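Local atomic coordinates of mannan endo-1,6-alpha-mannosidase (Chaetomium thermophilum, PDB entry 6RY0), a protein that probably acts on alpha-1,6-mannosidic linkages as a glycosyl hydrolase family 76 enzyme, consistent with a role in transferring GPI-anchored glycoproteins into the fungal cell wall. Residues K71-Y75 against H385-G390; A81-Y86 against M393-A397; R312-C316 against S382-T386. All blocks are in the same frame, centred on the assembly; numbering follows the deposited sequence. Where two conformers were deposited one is given.

Contact 1 (K71-Y75 against H385-G390). With CA (calcium ion), chain C.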
loop_
_atom_site.group_PDB
_atom_site.type_symbol
_atom_site.label_atom_id
_atom_site.label_comp_id
_atom_site.label_asym_id
_atom_site.label_seq_id
_atom_site.Cartn_x
_atom_site.Cartn_y
_atom_site.Cartn_z
ATOM N N LYS A 71 -17.154 2.823 16.198
ATOM C CA LYS A 71 -16.511 4.128 16.216
ATOM C C LYS A 71 -16.367 4.717 14.830
ATOM O O LYS A 71 -15.925 5.865 14.711
ATOM C CB LYS A 71 -15.148 4.030 16.910
ATOM C CG LYS A 71 -15.270 3.822 18.407
ATOM C CD LYS A 71 -13.902 3.657 19.096
ATOM C CE LYS A 71 -14.050 3.611 20.648
ATOM N NZ LYS A 71 -12.771 3.531 21.387
ATOM N N GLY A 72 -16.688 3.934 13.793
ATOM C CA GLY A 72 -16.507 4.363 12.427
ATOM C C GLY A 72 -16.223 3.168 11.546
ATOM O O GLY A 72 -16.203 2.032 12.000
ATOM N N ASP A 73 -16.008 3.424 10.274
ATOM C CA ASP A 73 -16.019 2.376 9.251
ATOM C C ASP A 73 -14.687 1.683 9.030
ATOM O O ASP A 73 -14.641 0.675 8.321
ATOM C CB ASP A 73 -16.388 3.008 7.921
ATOM C CG ASP A 73 -17.764 3.647 7.922
ATOM O OD1 ASP A 73 -18.704 2.922 8.249
ATOM O OD2 ASP A 73 -17.889 4.838 7.581
ATOM N N TYR A 74 -13.594 2.212 9.575
ATOM C CA TYR A 74 -12.258 1.894 9.073
ATOM C C TYR A 74 -11.389 1.227 10.080
ATOM O O TYR A 74 -11.437 1.538 11.275
ATOM C CB TYR A 74 -11.594 3.206 8.576
ATOM C CG TYR A 74 -12.493 3.972 7.640
ATOM C CD1 TYR A 74 -12.782 3.512 6.363
ATOM C CD2 TYR A 74 -13.126 5.139 8.057
ATOM C CE1 TYR A 74 -13.682 4.189 5.545
ATOM C CE2 TYR A 74 -14.020 5.819 7.261
ATOM C CZ TYR A 74 -14.310 5.327 6.003
ATOM O OH TYR A 74 -15.194 5.950 5.148
ATOM N N TYR A 75 -10.564 0.310 9.612
ATOM C CA TYR A 75 -9.595 -0.395 10.448
ATOM C C TYR A 75 -8.244 0.330 10.495
ATOM O O TYR A 75 -7.927 1.136 9.605
ATOM C CB TYR A 75 -9.443 -1.838 9.946
ATOM C CG TYR A 75 -10.663 -2.667 10.209
ATOM C CD1 TYR A 75 -10.853 -3.277 11.435
ATOM C CD2 TYR A 75 -11.650 -2.830 9.242
ATOM C CE1 TYR A 75 -11.988 -4.062 11.679
ATOM C CE2 TYR A 75 -12.766 -3.613 9.486
ATOM C CZ TYR A 75 -12.916 -4.226 10.698
ATOM O OH TYR A 75 -14.034 -5.001 10.954
ATOM N N HIS A 385 -21.654 1.211 2.396
ATOM C CA HIS A 385 -21.746 1.211 3.856
ATOM C C HIS A 385 -20.577 1.878 4.551
ATOM O O HIS A 385 -20.253 1.519 5.685
ATOM C CB HIS A 385 -21.933 -0.218 4.397
ATOM C CG HIS A 385 -22.921 -1.003 3.624
ATOM N ND1 HIS A 385 -24.273 -0.778 3.734
ATOM C CD2 HIS A 385 -22.768 -1.935 2.656
ATOM C CE1 HIS A 385 -24.922 -1.574 2.899
ATOM N NE2 HIS A 385 -24.030 -2.287 2.233
ATOM N N THR A 386 -19.981 2.882 3.917
ATOM C CA THR A 386 -18.995 3.719 4.576
ATOM C C THR A 386 -19.263 5.170 4.249
ATOM O O THR A 386 -20.012 5.498 3.320
ATOM C CB THR A 386 -17.513 3.390 4.209
ATOM O OG1 THR A 386 -17.127 4.108 3.038
ATOM C CG2 THR A 386 -17.252 1.921 4.070
ATOM N N SER A 387 -18.570 6.044 4.975
ATOM C CA SER A 387 -18.634 7.464 4.729
ATOM C C SER A 387 -17.922 7.911 3.465
ATOM O O SER A 387 -18.141 9.033 3.037
ATOM C CB SER A 387 -18.106 8.239 5.919
ATOM O OG SER A 387 -16.746 7.881 6.125
ATOM N N GLY A 388 -17.071 7.047 2.885
ATOM C CA GLY A 388 -16.417 7.345 1.627
ATOM C C GLY A 388 -14.949 7.724 1.685
ATOM O O GLY A 388 -14.424 8.254 0.703
ATOM N N ALA A 389 -14.269 7.440 2.796
ATOM C CA ALA A 389 -12.864 7.828 2.898
ATOM C C ALA A 389 -11.972 7.068 1.938
ATOM O O ALA A 389 -11.008 7.642 1.425
ATOM C CB ALA A 389 -12.366 7.615 4.331
ATOM N N GLY A 390 -12.253 5.801 1.679
ATOM C CA GLY A 390 -11.392 5.057 0.777
ATOM C C GLY A 390 -11.496 5.533 -0.649
ATOM O O GLY A 390 -10.484 5.606 -1.364
HETATM CA CA CA C . -20.366 1.402 8.138
HETATM O O HOH W 1 -19.065 0.192 9.722
HETATM O O HOH W 2 -20.501 2.649 10.273
HETATM O O HOH W 3 -21.651 3.241 7.886
HETATM O O HOH W 4 -19.341 -0.312 7.564
#
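Asp73 and Thr386, both in loop, mark the nearest approach of the two backbones, their CA atoms 5.7 Å apart, where the loop before helix 76-93 meets the chain leading into helix 389-401. The carboxylate of Asp73 works in two directions. Asp73 OD1 binds the calcium ion at 2.3 Å, and the carbonyl O of His385 binds the same ion at 2.5 Å; four waters complete the six ligands. Asp73 OD2 meanwhile accepts a hydrogen bond from Ser387 N at 3.0 Å, the donor lying above the carboxylate plane, 49° out of it. Metal on one oxygen and amide on the other should fix the rotation of the group.

Tyr74 follows with CG anti to its carbonyl carbon (chi1 -50°), which sends the ring across the contact at about a right angle to the side chain of Thr386. CB of Asp73 rests over the centre of one ring face, while OG of Ser387 lies at the ring edge, in plane, 2.7 Å from Tyr74 OH in a hydrogen bond. Tyr74 OH also accepts a hydrogen bond from Ala389 N, 2.9 Å long and nearly straight at 168°. A weak bond from Gly388 N reaches the same hydroxyl. CB of Ala389 packs 3.4 Å from Tyr74 CZ. Gly388 N also donates to Thr386 OG1, an ST turn just ahead of the helix, in which Gly388 holds the N-cap position.

A tyrosine hydroxyl reaching from a distant loop thus supplies an acceptor for amides at the start of helix 389-401, whose N-terminal end would be expected to polarise it. Together with the shared calcium ion, this ties the loop 71-75 to the helix start through metal and hydrogen bonds more than through apolar contact.

Contact 2 (A81-Y86 against M393-A397)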
loop_
_atom_site.group_PDB
_atom_site.type_symbol
_atom_site.label_atom_id
_atom_site.label_comp_id
_atom_site.label_asym_id
_atom_site.label_seq_id
_atom_site.Cartn_x
_atom_site.Cartn_y
_atom_site.Cartn_z
ATOM N N ALA A 81 -2.349 3.416 5.494
ATOM C CA ALA A 81 -2.480 3.687 4.073
ATOM C C ALA A 81 -2.699 5.167 3.817
ATOM O O ALA A 81 -2.109 5.737 2.871
ATOM C CB ALA A 81 -3.649 2.865 3.497
ATOM N N MET A 82 -3.536 5.806 4.607
ATOM C CA MET A 82 -3.741 7.251 4.475
ATOM C C MET A 82 -2.432 8.000 4.683
ATOM O O MET A 82 -2.104 8.918 3.926
ATOM C CB MET A 82 -4.795 7.728 5.468
ATOM C CG MET A 82 -5.033 9.222 5.370
ATOM S SD MET A 82 -6.032 9.827 6.732
ATOM C CE MET A 82 -5.673 11.599 6.554
ATOM N N MET A 83 -1.671 7.650 5.724
ATOM C CA MET A 83 -0.426 8.354 5.972
ATOM C C MET A 83 0.459 8.290 4.745
ATOM O O MET A 83 1.024 9.284 4.301
ATOM C CB MET A 83 0.295 7.788 7.199
ATOM C CG MET A 83 -0.462 7.871 8.525
ATOM S SD MET A 83 -0.955 9.494 9.116
ATOM C CE MET A 83 -2.675 9.537 8.606
ATOM N N GLY A 84 0.626 7.090 4.193
ATOM C CA GLY A 84 1.475 6.953 3.025
ATOM C C GLY A 84 0.959 7.739 1.829
ATOM O O GLY A 84 1.732 8.323 1.070
ATOM N N THR A 85 -0.356 7.775 1.652
ATOM C CA THR A 85 -0.948 8.558 0.570
ATOM C C THR A 85 -0.519 10.028 0.660
ATOM O O THR A 85 -0.223 10.660 -0.354
ATOM C CB THR A 85 -2.476 8.444 0.579
ATOM O OG1 THR A 85 -2.850 7.070 0.451
ATOM C CG2 THR A 85 -3.090 9.181 -0.582
ATOM N N TYR A 86 -0.466 10.573 1.880
ATOM C CA TYR A 86 -0.073 11.939 2.080
ATOM C C TYR A 86 1.436 12.181 2.001
ATOM O O TYR A 86 1.862 13.263 1.596
ATOM C CB TYR A 86 -0.630 12.534 3.391
ATOM C CG TYR A 86 -2.083 12.956 3.221
ATOM C CD1 TYR A 86 -3.116 12.035 3.287
ATOM C CD2 TYR A 86 -2.417 14.281 2.966
ATOM C CE1 TYR A 86 -4.420 12.407 3.086
ATOM C CE2 TYR A 86 -3.735 14.666 2.770
ATOM C CZ TYR A 86 -4.724 13.722 2.821
ATOM O OH TYR A 86 -6.038 14.039 2.657
ATOM N N MET A 393 -9.560 8.684 -0.824
ATOM C CA MET A 393 -8.128 8.382 -0.806
ATOM C C MET A 393 -7.664 7.905 -2.188
ATOM O O MET A 393 -6.586 8.279 -2.662
ATOM C CB MET A 393 -7.855 7.304 0.248
ATOM C CG MET A 393 -6.362 7.138 0.588
ATOM S SD MET A 393 -5.965 5.721 1.634
ATOM C CE MET A 393 -7.083 5.995 2.990
ATOM N N SER A 394 -8.485 7.061 -2.818
ATOM C CA SER A 394 -8.137 6.524 -4.113
ATOM C C SER A 394 -8.096 7.581 -5.198
ATOM O O SER A 394 -7.194 7.537 -6.048
ATOM C CB SER A 394 -9.063 5.363 -4.484
ATOM O OG SER A 394 -8.787 4.250 -3.658
ATOM N N VAL A 395 -9.043 8.527 -5.205
ATOM C CA VAL A 395 -8.981 9.579 -6.204
ATOM C C VAL A 395 -7.795 10.512 -5.934
ATOM O O VAL A 395 -7.104 10.917 -6.865
ATOM C CB VAL A 395 -10.293 10.358 -6.315
ATOM C CG1 VAL A 395 -10.174 11.440 -7.384
ATOM C CG2 VAL A 395 -11.434 9.396 -6.639
ATOM N N LEU A 396 -7.554 10.853 -4.668
ATOM C CA LEU A 396 -6.383 11.648 -4.322
ATOM C C LEU A 396 -5.099 11.001 -4.860
ATOM O O LEU A 396 -4.245 11.668 -5.455
ATOM C CB LEU A 396 -6.300 11.844 -2.818
ATOM C CG LEU A 396 -5.021 12.509 -2.281
ATOM C CD1 LEU A 396 -4.850 13.894 -2.837
ATOM C CD2 LEU A 396 -5.072 12.545 -0.764
ATOM N N ALA A 397 -4.963 9.696 -4.643
ATOM C CA ALA A 397 -3.806 8.956 -5.115
ATOM C C ALA A 397 -3.680 9.005 -6.636
ATOM O O ALA A 397 -2.603 9.251 -7.178
ATOM C CB ALA A 397 -3.932 7.504 -4.644
#
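The carbonyl O of Ala81 is gripped by two groups of Thr85: the backbone N at 3.0 Å, as the regular helical bond, and the side-chain OG1 at 2.9 Å, the two arriving from opposite faces of the carbonyl plane. The chi1 of -58° that brings Thr85 OG1 to Ala81 O also puts CG2 anti to the backbone N, facing helix 389-401. Helices 76-93 and 389-401 run nearly parallel here, at 23° with the axes of the two short segments 10.4 Å apart.

From the second helix Met393 reaches across with CG anti to its backbone N and a bend at its last torsion. Met393 CG lies 3.5 Å from Thr85 OG1, its SD is 4.1 Å from CB of Ala81, and its methyl CE ends 3.8 Å from CB of Met82. A second conformer of Met393 was modelled, so the contacts of its end may hold only part of the time. One turn further on, Leu396 sends CD2 to 3.9 Å from Thr85 CG2 and on to the ring of Tyr86, where it makes an off-centre CH-pi contact, 4.2 Å from the ring centroid and 29° off the normal. The hydroxyl of Tyr86 bonds to the carbonyl O of Ala44 on helix 33-48. Tyr326 and Arg329 of helix 323-337 also touch the pair, against Ala81, Thr85 and Ala397.

Such side-by-side helices fit the alpha/alpha barrel of family 76. With the threonine hydroxyl spent within its own helix, no hydrogen bond crosses between the segments, and the interface depends on methyl, thioether and aromatic contact.

Contact 3 (R312-C316 against S382-T386). With CA (calcium ion), chain C.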
loop_
_atom_site.group_PDB
_atom_site.type_symbol
_atom_site.label_atom_id
_atom_site.label_comp_id
_atom_site.label_asym_id
_atom_site.label_seq_id
_atom_site.Cartn_x
_atom_site.Cartn_y
_atom_site.Cartn_z
ATOM N N ARG A 312 -21.024 -5.035 -9.293
ATOM C CA ARG A 312 -22.299 -4.497 -8.861
ATOM C C ARG A 312 -22.031 -3.663 -7.621
ATOM O O ARG A 312 -20.988 -3.760 -6.997
ATOM C CB ARG A 312 -23.283 -5.612 -8.593
ATOM C CG ARG A 312 -22.846 -6.529 -7.481
ATOM C CD ARG A 312 -23.752 -7.758 -7.408
ATOM N NE ARG A 312 -23.085 -8.822 -6.672
ATOM C CZ ARG A 312 -23.099 -8.941 -5.349
ATOM N NH1 ARG A 312 -23.777 -8.078 -4.605
ATOM N NH2 ARG A 312 -22.438 -9.933 -4.767
ATOM N N GLN A 313 -22.980 -2.838 -7.266
ATOM C CA GLN A 313 -22.884 -2.044 -6.059
ATOM C C GLN A 313 -23.188 -2.866 -4.835
ATOM O O GLN A 313 -24.008 -3.780 -4.882
ATOM C CB GLN A 313 -23.875 -0.899 -6.115
ATOM C CG GLN A 313 -23.537 0.067 -7.218
ATOM C CD GLN A 313 -24.591 1.140 -7.417
ATOM O OE1 GLN A 313 -25.442 1.388 -6.551
ATOM N NE2 GLN A 313 -24.501 1.817 -8.536
ATOM N N GLY A 314 -22.582 -2.482 -3.716
ATOM C CA GLY A 314 -22.896 -3.092 -2.446
ATOM C C GLY A 314 -22.090 -4.327 -2.093
ATOM O O GLY A 314 -22.506 -5.099 -1.208
ATOM N N ALA A 315 -21.009 -4.589 -2.819
ATOM C CA ALA A 315 -20.173 -5.755 -2.550
ATOM C C ALA A 315 -18.780 -5.399 -2.012
ATOM O O ALA A 315 -18.222 -6.151 -1.233
ATOM C CB ALA A 315 -20.025 -6.598 -3.800
ATOM N N CYS A 316 -18.193 -4.306 -2.455
ATOM C CA CYS A 316 -16.829 -4.002 -2.007
ATOM C C CYS A 316 -16.783 -3.592 -0.540
ATOM O O CYS A 316 -17.573 -2.752 -0.117
ATOM C CB CYS A 316 -16.230 -2.914 -2.882
ATOM S SG CYS A 316 -16.027 -3.320 -4.668
ATOM N N SER A 382 -22.514 5.528 0.461
ATOM C CA SER A 382 -23.387 4.833 1.389
ATOM C C SER A 382 -23.823 3.465 0.819
ATOM O O SER A 382 -24.152 2.576 1.615
ATOM C CB SER A 382 -24.609 5.702 1.676
ATOM O OG SER A 382 -25.429 5.818 0.516
ATOM N N VAL A 383 -23.762 3.264 -0.499
ATOM C CA VAL A 383 -24.145 1.976 -1.045
ATOM C C VAL A 383 -23.199 0.891 -0.577
ATOM O O VAL A 383 -23.593 -0.289 -0.500
ATOM C CB VAL A 383 -24.253 1.958 -2.608
ATOM C CG1 VAL A 383 -25.228 3.022 -3.060
ATOM C CG2 VAL A 383 -22.891 2.008 -3.311
ATOM N N ASP A 384 -21.954 1.270 -0.280
ATOM C CA ASP A 384 -20.971 0.329 0.239
ATOM C C ASP A 384 -20.730 0.517 1.733
ATOM O O ASP A 384 -19.762 0.016 2.282
ATOM C CB ASP A 384 -19.698 0.380 -0.585
ATOM C CG ASP A 384 -19.921 -0.118 -1.999
ATOM O OD1 ASP A 384 -20.536 -1.183 -2.180
ATOM O OD2 ASP A 384 -19.497 0.568 -2.952
ATOM N N HIS A 385 -21.654 1.211 2.396
ATOM C CA HIS A 385 -21.746 1.211 3.856
ATOM C C HIS A 385 -20.577 1.878 4.551
ATOM O O HIS A 385 -20.253 1.519 5.685
ATOM C CB HIS A 385 -21.933 -0.218 4.397
ATOM C CG HIS A 385 -22.921 -1.003 3.624
ATOM N ND1 HIS A 385 -24.273 -0.778 3.734
ATOM C CD2 HIS A 385 -22.768 -1.935 2.656
ATOM C CE1 HIS A 385 -24.922 -1.574 2.899
ATOM N NE2 HIS A 385 -24.030 -2.287 2.233
ATOM N N THR A 386 -19.981 2.882 3.917
ATOM C CA THR A 386 -18.995 3.719 4.576
ATOM C C THR A 386 -19.263 5.170 4.249
ATOM O O THR A 386 -20.012 5.498 3.320
ATOM C CB THR A 386 -17.513 3.390 4.209
ATOM O OG1 THR A 386 -17.127 4.108 3.038
ATOM C CG2 THR A 386 -17.252 1.921 4.070
HETATM CA CA CA C . -20.366 1.402 8.138
HETATM O O HOH W 5 -24.550 -4.291 0.384
HETATM O O HOH W 6 -20.319 -2.937 -0.040
HETATM O O HOH W 1 -19.065 0.192 9.722
HETATM O O HOH W 2 -20.501 2.649 10.273
HETATM O O HOH W 3 -21.651 3.241 7.886
HETATM O O HOH W 4 -19.341 -0.312 7.564
#
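Asp384 turns CG anti to its own carbonyl carbon (chi1 -66°) and twists its carboxylate (chi2 -47°), which brings OD1 to the backbone of Gly314. Gly314 N donates to Asp384 OD1 at 2.9 Å, a weak bond with an angle of 126° at the hydrogen. Water 6 gives Asp384 OD1 a second donor at 2.8 Å and donates also to the carbonyl O of Cys316 at 2.8 Å, bridging the carboxylate to the far end of segment 312-316. The other oxygen, OD2, is hydrogen-bonded to the hydroxyl of Tyr372, so both ends of the group are engaged. Replacing Asp384 by an alanine would probably leave the Gly314 amide, water 6 and the Tyr372 hydroxyl without their common mate, and the 312-316 loop less firmly placed.

Both segments belong to loops at one end of the helical barrel expected of family 76: segment 312-316 leads toward helix 323-337, with Cys316 joined to Cys309 by a disulfide, and segment 382-386 carries on from a short 3-10 segment, with His385 N bonded to Ser382 O at 3.0 Å. The backbone angles of Gly314, with positive phi, call for glycine, since a CB would jam against the carbonyl O of Gln313. Its CA lies 3.5 Å from the carbonyl O of Val383 in a CA-H...O contact.

Around this centre the contact is looser. Gln313, an extended chain, crosses Val383 obliquely, its OE1 3.9 Å from Val383 CG1. Water 5 donates to Gly314 O at 2.7 Å and lies in plane at the edge of the His385 ring, hydrogen-bonded to NE2, while Val383 O sits above one face of that ring, toward its rim.

In the fold
Helix 389-401 connects contacts 1 and 2: its start takes part in contact 1, and residues a turn later pack in contact 2, 14 Å away between centres. On the N-terminal side the loop 71-75 leads into helix 76-93. Segments 71-75 and 81-86 come first, then 312-316, then 382-390 and 393-397, so contacts 1 and 2 cross along the sequence while contact 3 lies inside the loop of contact 2, 20 Å from it. Contact 3 shares His385 and Thr386 with contact 1, their centres 11 Å apart. Elements some 300 residues apart thus meet both at a partly buried calcium site that still carries four waters and in the buried helix pair.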